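Local atomic coordinates of sorbitol dehydrogenase (Gluconobacter oxydans, PDB entry 5ITG), a protein that probably oxidises D-sorbitol to L-sorbose with an NADP cofactor, as a member of the mannitol dehydrogenase family built around a Rossmann domain. Residues Ala374-Gly377 and Cys378-Val381; Ile402-Gly405 and Ile406-Leu410; Pro450-Asp453 and Gly454-Asp457. One frame throughout, in Å; residues are numbered along the deposited sequence.

Contact 1. Residues Ala374-Gly377 and Cys378-Val381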
loop_
_atom_site.group_PDB
_atom_site.type_symbol
_atom_site.label_atom_id
_atom_site.label_comp_id
_atom_site.label_asym_id
_atom_site.label_seq_id
_atom_site.Cartn_x
_atom_site.Cartn_y
_atom_site.Cartn_z
ATOM N N ALA A 374 5.859 -14.399 -4.725
ATOM C CA ALA A 374 5.116 -15.433 -5.432
ATOM C C ALA A 374 3.951 -16.030 -4.632
ATOM O O ALA A 374 3.141 -16.778 -5.186
ATOM C CB ALA A 374 6.070 -16.543 -5.865
ATOM N N SER A 375 3.858 -15.699 -3.346
ATOM C CA SER A 375 2.778 -16.231 -2.514
ATOM C C SER A 375 1.419 -15.754 -3.021
ATOM O O SER A 375 1.238 -14.575 -3.332
ATOM C CB SER A 375 2.971 -15.831 -1.041
ATOM O OG SER A 375 2.874 -14.427 -0.841
ATOM N N ASP A 376 0.469 -16.682 -3.097
ATOM C CA ASP A 376 -0.876 -16.390 -3.591
ATOM C C ASP A 376 -0.729 -15.982 -5.056
ATOM O O ASP A 376 -1.458 -15.126 -5.556
ATOM C CB ASP A 376 -1.525 -15.256 -2.780
ATOM C CG ASP A 376 -3.030 -15.160 -3.002
ATOM O OD1 ASP A 376 -3.608 -16.069 -3.640
ATOM O OD2 ASP A 376 -3.640 -14.179 -2.530
ATOM N N GLY A 377 0.230 -16.612 -5.730
ATOM C CA GLY A 377 0.490 -16.324 -7.128
ATOM C C GLY A 377 -0.743 -16.385 -8.010
ATOM O O GLY A 377 -0.827 -15.686 -9.019
ATOM N N CYS A 378 -1.707 -17.219 -7.635
ATOM C CA CYS A 378 -2.935 -17.351 -8.415
ATOM C C CYS A 378 -3.720 -16.041 -8.447
ATOM O O CYS A 378 -4.123 -15.569 -9.517
ATOM C CB CYS A 378 -3.821 -18.452 -7.833
ATOM S SG CYS A 378 -5.427 -18.587 -8.655
ATOM N N SER A 379 -3.949 -15.470 -7.268
ATOM C CA SER A 379 -4.684 -14.216 -7.151
ATOM C C SER A 379 -3.907 -13.076 -7.801
ATOM O O SER A 379 -4.497 -12.147 -8.362
ATOM C CB SER A 379 -4.933 -13.872 -5.679
ATOM O OG SER A 379 -5.636 -14.912 -5.021
ATOM N N LYS A 380 -2.584 -13.146 -7.719
ATOM C CA LYS A 380 -1.750 -12.101 -8.298
ATOM C C LYS A 380 -1.804 -12.153 -9.816
ATOM O O LYS A 380 -1.904 -11.121 -10.470
ATOM C CB LYS A 380 -0.316 -12.217 -7.770
ATOM C CG LYS A 380 -0.206 -11.740 -6.324
ATOM C CD LYS A 380 1.157 -11.961 -5.694
ATOM C CE LYS A 380 1.158 -11.426 -4.261
ATOM N NZ LYS A 380 2.340 -11.871 -3.482
ATOM N N VAL A 381 -1.760 -13.357 -10.371
ATOM C CA VAL A 381 -1.844 -13.522 -11.814
ATOM C C VAL A 381 -3.211 -13.013 -12.280
ATOM O O VAL A 381 -3.309 -12.279 -13.259
ATOM C CB VAL A 381 -1.675 -15.002 -12.212
ATOM C CG1 VAL A 381 -2.076 -15.209 -13.658
ATOM C CG2 VAL A 381 -0.220 -15.425 -12.000
#
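Asp376 sits at the N-cap of helix 377-394, and its OD1 accepts a hydrogen bond of 2.7 Å from Ser379 OG. The hydroxyl meets the syn side of that oxygen, 32° out of the carboxylate plane. The bond joins the N-cap side chain to a hydroxyl three residues on, within the first turn. With CG anti to the backbone N (chi1 -165°), Asp376 swings its carboxylate over to Ser379. Its own carbonyl O takes the helical bond from Lys380 N at 3.1 Å, and Gly377 O likewise receives Val381 N at 2.9 Å. Cys378 N, too early for a helical partner, is satisfied by Glu427 OE1. Lys380 runs back extended beyond CG, and its NZ donates to Ser375 O at 2.9 Å, in the carbonyl plane; NZ is shared with Ile373 O, its strongest polar partner, while Ser375 OG binds Arg372 O. The type II turn Ala374-Gly377 leads from helix 370-374 into helix 377-394. With an alanine here in place of Asp376, Ser379 OG is likely to lose its carboxylate acceptor and be set free to turn. The ammonium thus lies against carbonyls at and just after the end of helix 370-374, and the carboxylate at the start of the next, an arrangement of charge likely to suit both helix dipoles.

Contact 2. Residues Ile402-Gly405 and Ile406-Leu410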
loop_
_atom_site.group_PDB
_atom_site.type_symbol
_atom_site.label_atom_id
_atom_site.label_comp_id
_atom_site.label_asym_id
_atom_site.label_seq_id
_atom_site.Cartn_x
_atom_site.Cartn_y
_atom_site.Cartn_z
ATOM N N ILE A 402 4.174 -13.224 -22.924
ATOM C CA ILE A 402 3.026 -13.476 -22.069
ATOM C C ILE A 402 2.996 -14.971 -21.740
ATOM O O ILE A 402 2.758 -15.368 -20.588
ATOM C CB ILE A 402 1.717 -13.032 -22.780
ATOM C CG1 ILE A 402 1.650 -11.498 -22.783
ATOM C CG2 ILE A 402 0.485 -13.623 -22.079
ATOM C CD1 ILE A 402 0.576 -10.918 -23.671
ATOM N N ALA A 403 3.265 -15.795 -22.746
ATOM C CA ALA A 403 3.270 -17.244 -22.550
ATOM C C ALA A 403 4.428 -17.661 -21.652
ATOM O O ALA A 403 4.313 -18.610 -20.872
ATOM C CB ALA A 403 3.359 -17.956 -23.893
ATOM N N PHE A 404 5.546 -16.951 -21.766
ATOM C CA PHE A 404 6.717 -17.242 -20.947
ATOM C C PHE A 404 6.397 -17.005 -19.470
ATOM O O PHE A 404 6.797 -17.782 -18.599
ATOM C CB PHE A 404 7.901 -16.357 -21.357
ATOM C CG PHE A 404 9.077 -16.468 -20.429
ATOM C CD1 PHE A 404 9.899 -17.590 -20.458
ATOM C CD2 PHE A 404 9.308 -15.492 -19.463
ATOM C CE1 PHE A 404 10.934 -17.746 -19.532
ATOM C CE2 PHE A 404 10.336 -15.635 -18.532
ATOM C CZ PHE A 404 11.149 -16.769 -18.567
ATOM N N GLY A 405 5.682 -15.923 -19.183
ATOM C CA GLY A 405 5.337 -15.644 -17.800
ATOM C C GLY A 405 4.487 -16.763 -17.227
ATOM O O GLY A 405 4.700 -17.218 -16.096
ATOM N N ILE A 406 3.518 -17.212 -18.017
ATOM C CA ILE A 406 2.610 -18.272 -17.590
ATOM C C ILE A 406 3.351 -19.595 -17.413
ATOM O O ILE A 406 3.173 -20.292 -16.406
ATOM C CB ILE A 406 1.457 -18.439 -18.610
ATOM C CG1 ILE A 406 0.569 -17.193 -18.579
ATOM C CG2 ILE A 406 0.621 -19.671 -18.276
ATOM C CD1 ILE A 406 -0.389 -17.099 -19.771
ATOM N N ALA A 407 4.197 -19.926 -18.381
ATOM C CA ALA A 407 4.970 -21.164 -18.329
ATOM C C ALA A 407 5.910 -21.176 -17.128
ATOM O O ALA A 407 6.132 -22.226 -16.517
ATOM C CB ALA A 407 5.765 -21.343 -19.623
ATOM N N SER A 408 6.463 -20.010 -16.801
ATOM C CA SER A 408 7.375 -19.867 -15.671
ATOM C C SER A 408 6.624 -20.076 -14.364
ATOM O O SER A 408 7.115 -20.745 -13.451
ATOM C CB SER A 408 8.022 -18.475 -15.676
ATOM O OG SER A 408 8.990 -18.374 -16.703
ATOM N N TYR A 409 5.437 -19.488 -14.275
ATOM C CA TYR A 409 4.603 -19.638 -13.096
ATOM C C TYR A 409 4.288 -21.126 -12.893
ATOM O O TYR A 409 4.451 -21.660 -11.791
ATOM C CB TYR A 409 3.298 -18.846 -13.265
ATOM C CG TYR A 409 2.279 -19.107 -12.173
ATOM C CD1 TYR A 409 2.521 -18.726 -10.855
ATOM C CD2 TYR A 409 1.081 -19.760 -12.459
ATOM C CE1 TYR A 409 1.591 -18.997 -9.839
ATOM C CE2 TYR A 409 0.147 -20.032 -11.457
ATOM C CZ TYR A 409 0.409 -19.650 -10.151
ATOM O OH TYR A 409 -0.509 -19.933 -9.157
ATOM N N LEU A 410 3.845 -21.788 -13.957
ATOM C CA LEU A 410 3.498 -23.206 -13.880
ATOM C C LEU A 410 4.680 -24.096 -13.506
ATOM O O LEU A 410 4.529 -25.047 -12.738
ATOM C CB LEU A 410 2.881 -23.673 -15.203
ATOM C CG LEU A 410 1.506 -23.041 -15.450
ATOM C CD1 LEU A 410 0.926 -23.525 -16.773
ATOM C CD2 LEU A 410 0.584 -23.391 -14.283
#
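Phe404 O is held by two donors from the same residue one turn on: Ser408 N at 2.9 Å and Ser408 OG at 3.0 Å. They approach from opposite faces of the carbonyl plane, the amide tilted 27° from it and the hydroxyl standing 35° out on the other side. Ser408 can do this because its OG lies beside its own backbone N (chi1 -73°), which turns the hydroxyl back along the helix. It is the familiar way a serine hides inside a helix, returning its proton to the carbonyl four residues earlier. The same OG also rests over one face of the Phe404 ring, offset toward the rim and nearest CZ at 3.3 Å. Around this pair the backbone ladder of helix 400-412 is regular, with Ala407 N to Ala403 O at 2.8 Å and Tyr409 N to Gly405 O at 3.0 Å. On another flank Ile402 CG2 and Ile406 CD1 meet at 4.3 Å, an apolar contact between side chains one turn apart. Ala403 packs on helix 461-477 and Ile402 on helix 377-394, while Tyr409 OH bonds to Glu427 and Tyr430. Chemically, the serine hydroxyl is paid for within its own helix, so a polar group can be buried beside an aromatic face and against Pro308 of helix 288-312.

Contact 3. Residues Pro450-Asp453 and Gly454-Asp457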
loop_
_atom_site.group_PDB
_atom_site.type_symbol
_atom_site.label_atom_id
_atom_site.label_comp_id
_atom_site.label_asym_id
_atom_site.label_seq_id
_atom_site.Cartn_x
_atom_site.Cartn_y
_atom_site.Cartn_z
ATOM N N PRO A 450 -7.047 -22.130 -11.697
ATOM C CA PRO A 450 -7.882 -20.923 -11.625
ATOM C C PRO A 450 -7.149 -19.625 -11.969
ATOM O O PRO A 450 -7.776 -18.622 -12.307
ATOM C CB PRO A 450 -8.366 -20.919 -10.175
ATOM C CG PRO A 450 -8.331 -22.369 -9.784
ATOM C CD PRO A 450 -7.033 -22.831 -10.402
ATOM N N ALA A 451 -5.825 -19.651 -11.878
ATOM C CA ALA A 451 -5.011 -18.469 -12.151
ATOM C C ALA A 451 -5.276 -17.829 -13.512
ATOM O O ALA A 451 -5.163 -16.608 -13.658
ATOM C CB ALA A 451 -3.522 -18.830 -12.036
ATOM N N PHE A 452 -5.644 -18.650 -14.491
ATOM C CA PHE A 452 -5.866 -18.185 -15.852
ATOM C C PHE A 452 -7.328 -18.019 -16.276
ATOM O O PHE A 452 -7.616 -17.819 -17.462
ATOM C CB PHE A 452 -5.140 -19.140 -16.804
ATOM C CG PHE A 452 -3.795 -19.590 -16.287
ATOM C CD1 PHE A 452 -2.843 -18.656 -15.871
ATOM C CD2 PHE A 452 -3.496 -20.946 -16.167
ATOM C CE1 PHE A 452 -1.614 -19.066 -15.338
ATOM C CE2 PHE A 452 -2.269 -21.366 -15.635
ATOM C CZ PHE A 452 -1.327 -20.426 -15.218
ATOM N N ASP A 453 -8.243 -18.077 -15.310
ATOM C CA ASP A 453 -9.673 -17.943 -15.597
ATOM C C ASP A 453 -10.104 -16.586 -16.151
ATOM O O ASP A 453 -11.117 -16.495 -16.846
ATOM C CB ASP A 453 -10.503 -18.237 -14.340
ATOM C CG ASP A 453 -10.546 -19.719 -13.991
ATOM O OD1 ASP A 453 -10.053 -20.533 -14.788
ATOM O OD2 ASP A 453 -11.081 -20.063 -12.915
ATOM N N GLY A 454 -9.345 -15.539 -15.836
ATOM C CA GLY A 454 -9.686 -14.201 -16.293
ATOM C C GLY A 454 -9.761 -14.000 -17.798
ATOM O O GLY A 454 -10.400 -13.052 -18.266
ATOM N N TRP A 455 -9.106 -14.871 -18.561
ATOM C CA TRP A 455 -9.129 -14.748 -20.013
ATOM C C TRP A 455 -9.590 -16.020 -20.712
ATOM O O TRP A 455 -9.564 -16.110 -21.940
ATOM C CB TRP A 455 -7.748 -14.338 -20.536
ATOM C CG TRP A 455 -6.619 -15.260 -20.157
ATOM C CD1 TRP A 455 -6.269 -16.431 -20.769
ATOM C CD2 TRP A 455 -5.667 -15.051 -19.112
ATOM N NE1 TRP A 455 -5.146 -16.964 -20.170
ATOM C CE2 TRP A 455 -4.756 -16.134 -19.149
ATOM C CE3 TRP A 455 -5.488 -14.052 -18.145
ATOM C CZ2 TRP A 455 -3.684 -16.242 -18.257
ATOM C CZ3 TRP A 455 -4.418 -14.163 -17.252
ATOM C CH2 TRP A 455 -3.530 -15.254 -17.321
ATOM N N ARG A 456 -10.052 -16.983 -19.922
ATOM C CA ARG A 456 -10.492 -18.270 -20.448
ATOM C C ARG A 456 -11.668 -18.196 -21.430
ATOM O O ARG A 456 -11.849 -19.099 -22.243
ATOM C CB ARG A 456 -10.828 -19.209 -19.286
ATOM C CG ARG A 456 -10.705 -20.682 -19.633
ATOM C CD ARG A 456 -11.005 -21.566 -18.433
ATOM N NE ARG A 456 -9.983 -21.498 -17.389
ATOM C CZ ARG A 456 -8.744 -21.974 -17.510
ATOM N NH1 ARG A 456 -8.358 -22.556 -18.635
ATOM N NH2 ARG A 456 -7.897 -21.886 -16.494
ATOM N N ASP A 457 -12.456 -17.124 -21.373
ATOM C CA ASP A 457 -13.595 -16.988 -22.279
ATOM C C ASP A 457 -13.161 -16.729 -23.721
ATOM O O ASP A 457 -13.900 -17.009 -24.667
ATOM C CB ASP A 457 -14.534 -15.872 -21.802
ATOM C CG ASP A 457 -13.816 -14.554 -21.580
ATOM O OD1 ASP A 457 -12.911 -14.505 -20.721
ATOM O OD2 ASP A 457 -14.164 -13.569 -22.263
HETATM O O HOH W 1 -6.972 -14.609 -14.743
#
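Phe452 O receives Trp455 N and Asp453 O receives Arg456 N, following the Pro450 O to Asp453 N bond, in a loop of the mannitol dehydrogenase C-terminal domain that joins helix 432-439 to helix 461-477. Bonds three residues apart thus succeed one another, with 3-10 geometry at Pro450-Ala451. Trp455 N to Phe452 O, 3.5 Å, and Arg456 N to Asp453 O, 3.3 Å, are both weak. A water bridges Ala451 O, to which it donates, and Gly454 N, from which it accepts at 2.8 Å. Inward, Phe452 and Trp455 lie side by side and point the same way, their ring planes 35° apart, with Phe452 CD1 on Trp455 CZ2 at 3.5 Å. Phe452 CA sits over the face of the six-membered indole ring, a CH-pi contact with the centroid 4.0 Å away. Both aromatics press on helix 400-412. On the exposed side Arg456, bent at chi3 (-70°), brings the edge of its guanidinium to Asp453 in a salt bridge, the two flat groups 79° apart. NH2 also binds Leu447 O. Asp453 OD1 alone takes both bonds of this side-on grip, from Arg456 NE at 2.8 Å and from Arg456 NH2 at 3.1 Å.

The three contacts follow one another along the chain, all in the mannitol dehydrogenase C-terminal domain, and their centres stand about 13 to 14 Å apart on the same side of the molecule. Contact 1 opens helix 377-394, contact 2 lies on helix 400-412, next in the chain, and contact 3 is the loop that packs against both. Each touches the other two: Cys378 meets Tyr409 and Ala451, Val381 meets Trp455, and Phe452 fits its CZ among Ile406, Tyr409 and Leu410. Bonds between residues three to five apart shape each piece, and side-chain packing among the pieces joins two helices and a loop of the domain.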